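Local coordinates for protein involved in catabolism of external DNA (Legionella pneumophila subsp. pneumophila, PDB 2OO3) that probably methylates the N6 atom of one adenine of 23S ribosomal RNA, with S-adenosyl-L-methionine as the methyl donor, at residues K19-T22 against L23-L26; S102-F105 against A106-L110; I253-V256 against L257-T261. All coordinates share one frame; numbering follows the deposited sequence.

Interaction 1 of 3, residues K19-T22 against L23-L26; sequences KHIT and LTRL
Four successive i to i+4 backbone bonds, L23 N to K19 O, T24 N to H20 O, R25 N to I21 O and L26 N to T22 O, carry the alpha-helix without a break from K19-T22 into L23-L26. Of these, R25 N to I21 O is the most bent, with an N-H...O angle of 145°, and the same carbonyl accepts a second bond from a side chain: T24 OG1 lies 2.8 Å from I21 O. A chi1 of 73° sets that hydroxyl between the backbone N and carbonyl carbon of T24, from where it turns back on the preceding turn, while T24 CG2 settles 3.1 Å from H20 O. R25 CG also comes within 3.2 Å of I21 O. T22 and L26 run side by side in the same direction, T22 CG2 4.1 Å from L26 CD1. With CG2 anti to the backbone N, T22 turns this methyl to L26 and keeps OG1 beside its own N, bonded back to I18 O. L23 packs on S102 and F105 of helix 102-109, and I21 on V256 of helix 249-263. Other polar ends are held from outside: the R25 guanidinium, led off by bends at chi2 and chi3, by salt bridges to E82 and E252, K19 NZ by salt bridges to D16 and D166, and H20 ND1 by a bond to Y99 OH. H20 is a predicted S-adenosyl-L-methionine ligand and D166 the predicted proton acceptor, so this middle part of helix 14-30 is consistent with one wall of the cofactor and catalytic pocket of a Rossmann-like methyltransferase.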
loop_
_atom_site.group_PDB
_atom_site.type_symbol
_atom_site.label_atom_id
_atom_site.label_comp_id
_atom_site.label_asym_id
_atom_site.label_seq_id
_atom_site.Cartn_x
_atom_site.Cartn_y
_atom_site.Cartn_z
ATOM N N LYS A 19 -4.308 3.031 -0.434
ATOM C CA LYS A 19 -3.052 2.282 -0.308
ATOM C C LYS A 19 -2.333 2.119 -1.665
ATOM O O LYS A 19 -1.098 2.288 -1.773
ATOM C CB LYS A 19 -3.338 0.952 0.413
ATOM C CG LYS A 19 -2.695 -0.273 -0.120
ATOM C CD LYS A 19 -3.143 -1.581 0.600
ATOM C CE LYS A 19 -4.571 -1.544 1.140
ATOM N NZ LYS A 19 -4.970 -2.872 1.696
ATOM N N HIS A 20 -3.089 1.801 -2.708
ATOM C CA HIS A 20 -2.469 1.539 -4.007
ATOM C C HIS A 20 -2.031 2.809 -4.737
ATOM O O HIS A 20 -1.012 2.805 -5.394
ATOM C CB HIS A 20 -3.374 0.674 -4.878
ATOM C CG HIS A 20 -3.501 -0.741 -4.377
ATOM N ND1 HIS A 20 -4.629 -1.506 -4.589
ATOM C CD2 HIS A 20 -2.630 -1.535 -3.696
ATOM C CE1 HIS A 20 -4.450 -2.710 -4.070
ATOM N NE2 HIS A 20 -3.251 -2.750 -3.514
ATOM N N ILE A 21 -2.778 3.903 -4.591
ATOM C CA ILE A 21 -2.324 5.159 -5.169
ATOM C C ILE A 21 -1.043 5.575 -4.470
ATOM O O ILE A 21 -0.090 6.019 -5.145
ATOM C CB ILE A 21 -3.385 6.290 -5.027
ATOM C CG1 ILE A 21 -4.645 5.880 -5.795
ATOM C CG2 ILE A 21 -2.806 7.633 -5.537
ATOM C CD1 ILE A 21 -5.865 6.809 -5.552
ATOM N N THR A 22 -1.028 5.440 -3.130
ATOM C CA THR A 22 0.186 5.700 -2.327
ATOM C C THR A 22 1.367 4.895 -2.859
ATOM O O THR A 22 2.427 5.450 -3.123
ATOM C CB THR A 22 -0.042 5.414 -0.845
ATOM O OG1 THR A 22 -1.046 6.335 -0.360
ATOM C CG2 THR A 22 1.241 5.638 -0.043
ATOM N N LEU A 23 1.182 3.589 -3.015
ATOM C CA LEU A 23 2.211 2.739 -3.627
ATOM C C LEU A 23 2.678 3.295 -4.986
ATOM O O LEU A 23 3.873 3.418 -5.222
ATOM C CB LEU A 23 1.666 1.306 -3.791
ATOM C CG LEU A 23 2.583 0.295 -4.491
ATOM C CD1 LEU A 23 3.965 0.153 -3.812
ATOM C CD2 LEU A 23 1.874 -1.090 -4.574
ATOM N N THR A 24 1.745 3.648 -5.875
ATOM C CA THR A 24 2.141 4.139 -7.200
ATOM C C THR A 24 3.011 5.395 -7.127
ATOM O O THR A 24 3.938 5.548 -7.935
ATOM C CB THR A 24 0.964 4.336 -8.200
ATOM O OG1 THR A 24 0.178 5.484 -7.845
ATOM C CG2 THR A 24 0.067 3.066 -8.303
ATOM N N ARG A 25 2.741 6.267 -6.150
ATOM C CA ARG A 25 3.482 7.542 -6.034
ATOM C C ARG A 25 4.876 7.229 -5.503
ATOM O O ARG A 25 5.879 7.811 -5.960
ATOM C CB ARG A 25 2.741 8.526 -5.107
ATOM C CG ARG A 25 1.323 8.874 -5.611
ATOM C CD ARG A 25 1.263 10.096 -6.543
ATOM N NE ARG A 25 2.425 10.363 -7.393
ATOM C CZ ARG A 25 2.491 10.128 -8.707
ATOM N NH1 ARG A 25 1.503 9.562 -9.366
ATOM N NH2 ARG A 25 3.578 10.435 -9.365
ATOM N N LEU A 26 4.959 6.253 -4.589
ATOM C CA LEU A 26 6.259 5.851 -4.038
ATOM C C LEU A 26 7.128 5.227 -5.126
ATOM O O LEU A 26 8.308 5.545 -5.223
ATOM C CB LEU A 26 6.092 4.888 -2.843
ATOM C CG LEU A 26 5.396 5.542 -1.621
ATOM C CD1 LEU A 26 5.167 4.475 -0.580
ATOM C CD2 LEU A 26 6.270 6.712 -1.036
#

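Interaction 2 of 3, residues S102-F105 against A106-L110; sequences SPYF and AINQL
Helix 102-109 starts at S102, predicted to bind S-adenosyl-L-methionine, and leads into strand 115-119 of the methyltransferase sheet; Y104 and N108, one turn apart on it, make its main side-chain contact. N108 ND2 donates to Y104 O over 3.0 Å in an almost straight bond, N-H...O 174°, and that oxygen lies practically in the plane of the N108 amide. The backbone N of N108 reaches the same carbonyl at 3.3 Å, from the opposite face of its plane, so Y104 O is gripped by two donors of a single residue. The amide nitrogen also comes up to the tyrosine ring, N108 ND2 standing 3.4 Å from Y104 CE2, with ring and amide planes 45° apart. Y104 CG is anti to the backbone N (chi1 -162°), so the ring stands out from the helix with its CD2-CE2 side next to the N108 amide. Q89 of helix 81-90 holds the far ends of both side chains, its OE1 bonded to Y104 OH and its NE2 to N108 OD1, and thereby fixes which end of the N108 amide faces Y104 O. Regular backbone bonds run on from A106 N to S102 O, I107 N to P103 O and Q109 N to F105 O. In the Rossmann-like fold this helix lies against the sheet: A106 and I107 pack on L116, P103 on L118. I107 CG1, 3.3 Å from P103 O, lies over the preceding turn. Elsewhere on the helix, the F105 ring meets those of H20 and Y83. Q109 NE2 bonds to T24 O, whereas Q109 OE1 is buried without a polar partner in the model.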
loop_
_atom_site.group_PDB
_atom_site.type_symbol
_atom_site.label_atom_id
_atom_site.label_comp_id
_atom_site.label_asym_id
_atom_site.label_seq_id
_atom_site.Cartn_x
_atom_site.Cartn_y
_atom_site.Cartn_z
ATOM N N SER A 102 -1.363 -5.175 -5.081
ATOM C CA SER A 102 -0.127 -4.419 -5.035
ATOM C C SER A 102 1.013 -5.016 -5.884
ATOM O O SER A 102 1.731 -4.263 -6.574
ATOM C CB SER A 102 0.294 -4.128 -3.571
ATOM O OG SER A 102 0.648 -5.331 -2.923
ATOM N N PRO A 103 1.166 -6.353 -5.907
ATOM C CA PRO A 103 2.245 -6.867 -6.789
ATOM C C PRO A 103 2.054 -6.520 -8.282
ATOM O O PRO A 103 3.031 -6.268 -8.954
ATOM C CB PRO A 103 2.128 -8.400 -6.614
ATOM C CG PRO A 103 1.514 -8.581 -5.298
ATOM C CD PRO A 103 0.478 -7.477 -5.224
ATOM N N TYR A 104 0.806 -6.498 -8.762
ATOM C CA TYR A 104 0.502 -6.131 -10.147
ATOM C C TYR A 104 0.836 -4.662 -10.424
ATOM O O TYR A 104 1.392 -4.337 -11.482
ATOM C CB TYR A 104 -0.969 -6.462 -10.479
ATOM C CG TYR A 104 -1.249 -6.518 -11.963
ATOM C CD1 TYR A 104 -1.228 -7.739 -12.650
ATOM C CD2 TYR A 104 -1.572 -5.365 -12.674
ATOM C CE1 TYR A 104 -1.452 -7.805 -14.039
ATOM C CE2 TYR A 104 -1.851 -5.427 -14.071
ATOM C CZ TYR A 104 -1.772 -6.648 -14.727
ATOM O OH TYR A 104 -2.031 -6.721 -16.074
ATOM N N PHE A 105 0.562 -3.765 -9.478
ATOM C CA PHE A 105 1.080 -2.389 -9.615
ATOM C C PHE A 105 2.616 -2.340 -9.679
ATOM O O PHE A 105 3.207 -1.639 -10.546
ATOM C CB PHE A 105 0.543 -1.498 -8.470
ATOM C CG PHE A 105 -0.955 -1.245 -8.549
ATOM C CD1 PHE A 105 -1.476 -0.303 -9.456
ATOM C CD2 PHE A 105 -1.830 -1.922 -7.718
ATOM C CE1 PHE A 105 -2.871 -0.065 -9.528
ATOM C CE2 PHE A 105 -3.230 -1.680 -7.775
ATOM C CZ PHE A 105 -3.735 -0.763 -8.689
ATOM N N ALA A 106 3.283 -3.043 -8.768
ATOM C CA ALA A 106 4.750 -2.960 -8.690
ATOM C C ALA A 106 5.445 -3.477 -9.964
ATOM O O ALA A 106 6.402 -2.887 -10.480
ATOM C CB ALA A 106 5.262 -3.686 -7.425
ATOM N N ILE A 107 4.941 -4.586 -10.487
ATOM C CA ILE A 107 5.494 -5.163 -11.692
ATOM C C ILE A 107 5.322 -4.196 -12.856
ATOM O O ILE A 107 6.167 -4.119 -13.734
ATOM C CB ILE A 107 4.846 -6.554 -11.973
ATOM C CG1 ILE A 107 5.364 -7.580 -10.961
ATOM C CG2 ILE A 107 5.231 -7.034 -13.334
ATOM C CD1 ILE A 107 4.540 -8.947 -10.904
ATOM N N ASN A 108 4.249 -3.415 -12.845
ATOM C CA ASN A 108 4.066 -2.434 -13.907
ATOM C C ASN A 108 5.012 -1.251 -13.848
ATOM O O ASN A 108 5.518 -0.827 -14.885
ATOM C CB ASN A 108 2.608 -1.954 -14.000
ATOM C CG ASN A 108 1.811 -2.785 -14.969
ATOM O OD1 ASN A 108 1.839 -2.546 -16.189
ATOM N ND2 ASN A 108 1.157 -3.818 -14.453
ATOM N N GLN A 109 5.265 -0.718 -12.662
ATOM C CA GLN A 109 6.107 0.461 -12.544
ATOM C C GLN A 109 7.620 0.244 -12.355
ATOM O O GLN A 109 8.433 1.155 -12.628
ATOM C CB GLN A 109 5.584 1.296 -11.395
ATOM C CG GLN A 109 4.485 2.270 -11.833
ATOM C CD GLN A 109 3.986 3.025 -10.650
ATOM O OE1 GLN A 109 3.339 2.446 -9.794
ATOM N NE2 GLN A 109 4.356 4.285 -10.540
ATOM N N LEU A 110 7.996 -0.921 -11.856
ATOM C CA LEU A 110 9.402 -1.216 -11.620
ATOM C C LEU A 110 10.126 -1.558 -12.917
ATOM O O LEU A 110 9.481 -1.675 -13.966
ATOM C CB LEU A 110 9.562 -2.315 -10.554
ATOM C CG LEU A 110 9.238 -1.803 -9.133
ATOM C CD1 LEU A 110 9.303 -2.948 -8.127
ATOM C CD2 LEU A 110 10.200 -0.731 -8.713
#

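Interaction 3 of 3, residues I253-V256 against L257-T261; sequences IKLV and LETLT
K254 and E258, one helical turn apart on helix 249-263, close a salt bridge at the solvent-accessible edge where the helix borders strand 270-275, with K254 NZ 2.7 Å from E258 OE1 and meeting that oxygen nearly along its C-O axis. The lysine leaves the backbone with CG anti to N (chi1 -171°), runs straight through CD and CE, and bends only at chi4 (-60°), which tips NZ onto the carboxylate. E258 takes the other course: its CG is anti to the carbonyl carbon and passes 3.0 Å from K254 O, and the chain then extends to bring OE1 to the ammonium group. Both side chains also touch Y271 of strand 270-275, an outermost strand of the mixed sheet.

The next pair along the helix, L255 and T259, is held through the backbone. T259 OG1 lies 3.0 Å from L255 O and donates to it, while T259 N bonds to the same oxygen at 3.0 Å from the opposite face of the carbonyl plane. A chi1 of -55° puts OG1 beside the backbone N of T259, where it can turn back to the preceding turn; L255 CD1 passes 3.9 Å from this hydroxyl.

On the buried side the helix covers both helix 14-30 and the antiparallel part of the methyltransferase sheet, L260 resting on V17 and L257 on I223. V256 and L260 point the same way, V256 CG1 3.9 Å from L260 CD1. I253 and L257 touch more loosely, I253 CG1 being 4.5 Å from L257 CD1, while L257 CG sits 3.2 Å from I253 O. Farther on, T261 OG1 bonds to E258 O.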
loop_
_atom_site.group_PDB
_atom_site.type_symbol
_atom_site.label_atom_id
_atom_site.label_comp_id
_atom_site.label_asym_id
_atom_site.label_seq_id
_atom_site.Cartn_x
_atom_site.Cartn_y
_atom_site.Cartn_z
ATOM N N ILE A 253 0.423 13.787 -1.801
ATOM C CA ILE A 253 -0.562 12.915 -1.176
ATOM C C ILE A 253 -1.767 13.704 -0.612
ATOM O O ILE A 253 -2.873 13.192 -0.566
ATOM C CB ILE A 253 0.078 12.024 -0.117
ATOM C CG1 ILE A 253 -0.719 10.724 0.009
ATOM C CG2 ILE A 253 0.290 12.802 1.197
ATOM C CD1 ILE A 253 -0.680 9.873 -1.281
ATOM N N LYS A 254 -1.539 14.964 -0.251
ATOM C CA LYS A 254 -2.608 15.882 0.134
ATOM C C LYS A 254 -3.613 16.109 -1.003
ATOM O O LYS A 254 -4.820 16.096 -0.769
ATOM C CB LYS A 254 -2.008 17.219 0.593
ATOM C CG LYS A 254 -3.024 18.213 1.228
ATOM C CD LYS A 254 -2.291 19.476 1.719
ATOM C CE LYS A 254 -3.243 20.559 2.264
ATOM N NZ LYS A 254 -4.168 20.945 1.162
ATOM N N LEU A 255 -3.111 16.333 -2.219
ATOM C CA LEU A 255 -3.984 16.460 -3.391
ATOM C C LEU A 255 -4.769 15.164 -3.588
ATOM O O LEU A 255 -5.971 15.194 -3.857
ATOM C CB LEU A 255 -3.215 16.799 -4.685
ATOM C CG LEU A 255 -4.116 16.952 -5.956
ATOM C CD1 LEU A 255 -5.344 17.852 -5.765
ATOM C CD2 LEU A 255 -3.339 17.407 -7.212
ATOM N N VAL A 256 -4.096 14.026 -3.446
ATOM C CA VAL A 256 -4.780 12.756 -3.654
ATOM C C VAL A 256 -5.923 12.625 -2.627
ATOM O O VAL A 256 -7.070 12.349 -2.988
ATOM C CB VAL A 256 -3.810 11.558 -3.520
ATOM C CG1 VAL A 256 -4.602 10.192 -3.413
ATOM C CG2 VAL A 256 -2.808 11.524 -4.711
ATOM N N LEU A 257 -5.592 12.805 -1.348
ATOM C CA LEU A 257 -6.573 12.642 -0.264
ATOM C C LEU A 257 -7.738 13.617 -0.392
ATOM O O LEU A 257 -8.886 13.221 -0.187
ATOM C CB LEU A 257 -5.915 12.788 1.115
ATOM C CG LEU A 257 -4.895 11.700 1.492
ATOM C CD1 LEU A 257 -4.029 12.137 2.694
ATOM C CD2 LEU A 257 -5.617 10.381 1.811
ATOM N N GLU A 258 -7.462 14.880 -0.742
ATOM C CA GLU A 258 -8.555 15.832 -0.996
ATOM C C GLU A 258 -9.468 15.322 -2.081
ATOM O O GLU A 258 -10.690 15.374 -1.934
ATOM C CB GLU A 258 -8.053 17.192 -1.469
ATOM C CG GLU A 258 -7.173 17.968 -0.527
ATOM C CD GLU A 258 -6.933 19.366 -1.098
ATOM O OE1 GLU A 258 -6.035 20.080 -0.599
ATOM O OE2 GLU A 258 -7.676 19.735 -2.060
ATOM N N THR A 259 -8.887 14.867 -3.199
ATOM C CA THR A 259 -9.693 14.290 -4.286
ATOM C C THR A 259 -10.558 13.107 -3.820
ATOM O O THR A 259 -11.758 13.040 -4.129
ATOM C CB THR A 259 -8.821 13.878 -5.506
ATOM O OG1 THR A 259 -8.070 15.013 -5.926
ATOM C CG2 THR A 259 -9.662 13.437 -6.653
ATOM N N LEU A 260 -9.961 12.174 -3.087
ATOM C CA LEU A 260 -10.712 10.995 -2.613
ATOM C C LEU A 260 -11.924 11.334 -1.698
ATOM O O LEU A 260 -12.975 10.666 -1.744
ATOM C CB LEU A 260 -9.756 10.001 -1.931
ATOM C CG LEU A 260 -8.727 9.382 -2.897
ATOM C CD1 LEU A 260 -7.871 8.408 -2.117
ATOM C CD2 LEU A 260 -9.463 8.654 -4.072
ATOM N N THR A 261 -11.780 12.357 -0.863
ATOM C CA THR A 261 -12.881 12.746 0.015
ATOM C C THR A 261 -14.040 13.315 -0.807
ATOM O O THR A 261 -15.146 13.403 -0.288
ATOM C CB THR A 261 -12.491 13.771 1.085
ATOM O OG1 THR A 261 -12.073 14.990 0.466
ATOM C CG2 THR A 261 -11.360 13.254 1.975
#

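All three contacts are local, each within a single helix, and follow one another in the chain; none nests in or crosses another, and each closes just a helical turn. Interaction 1, in helix 14-30, comes first and touches both of the others. One side of that helix packs on helix 102-109, which carries interaction 2. Another side packs on helix 249-263, which carries interaction 3; there T22 meets I253, and I21 reaches L260. Interactions 2 and 3, with centres about 22 Å apart, do not touch. Helix 14-30 thus joins a helix of the predicted cofactor site to one from the C-terminal part of the chain.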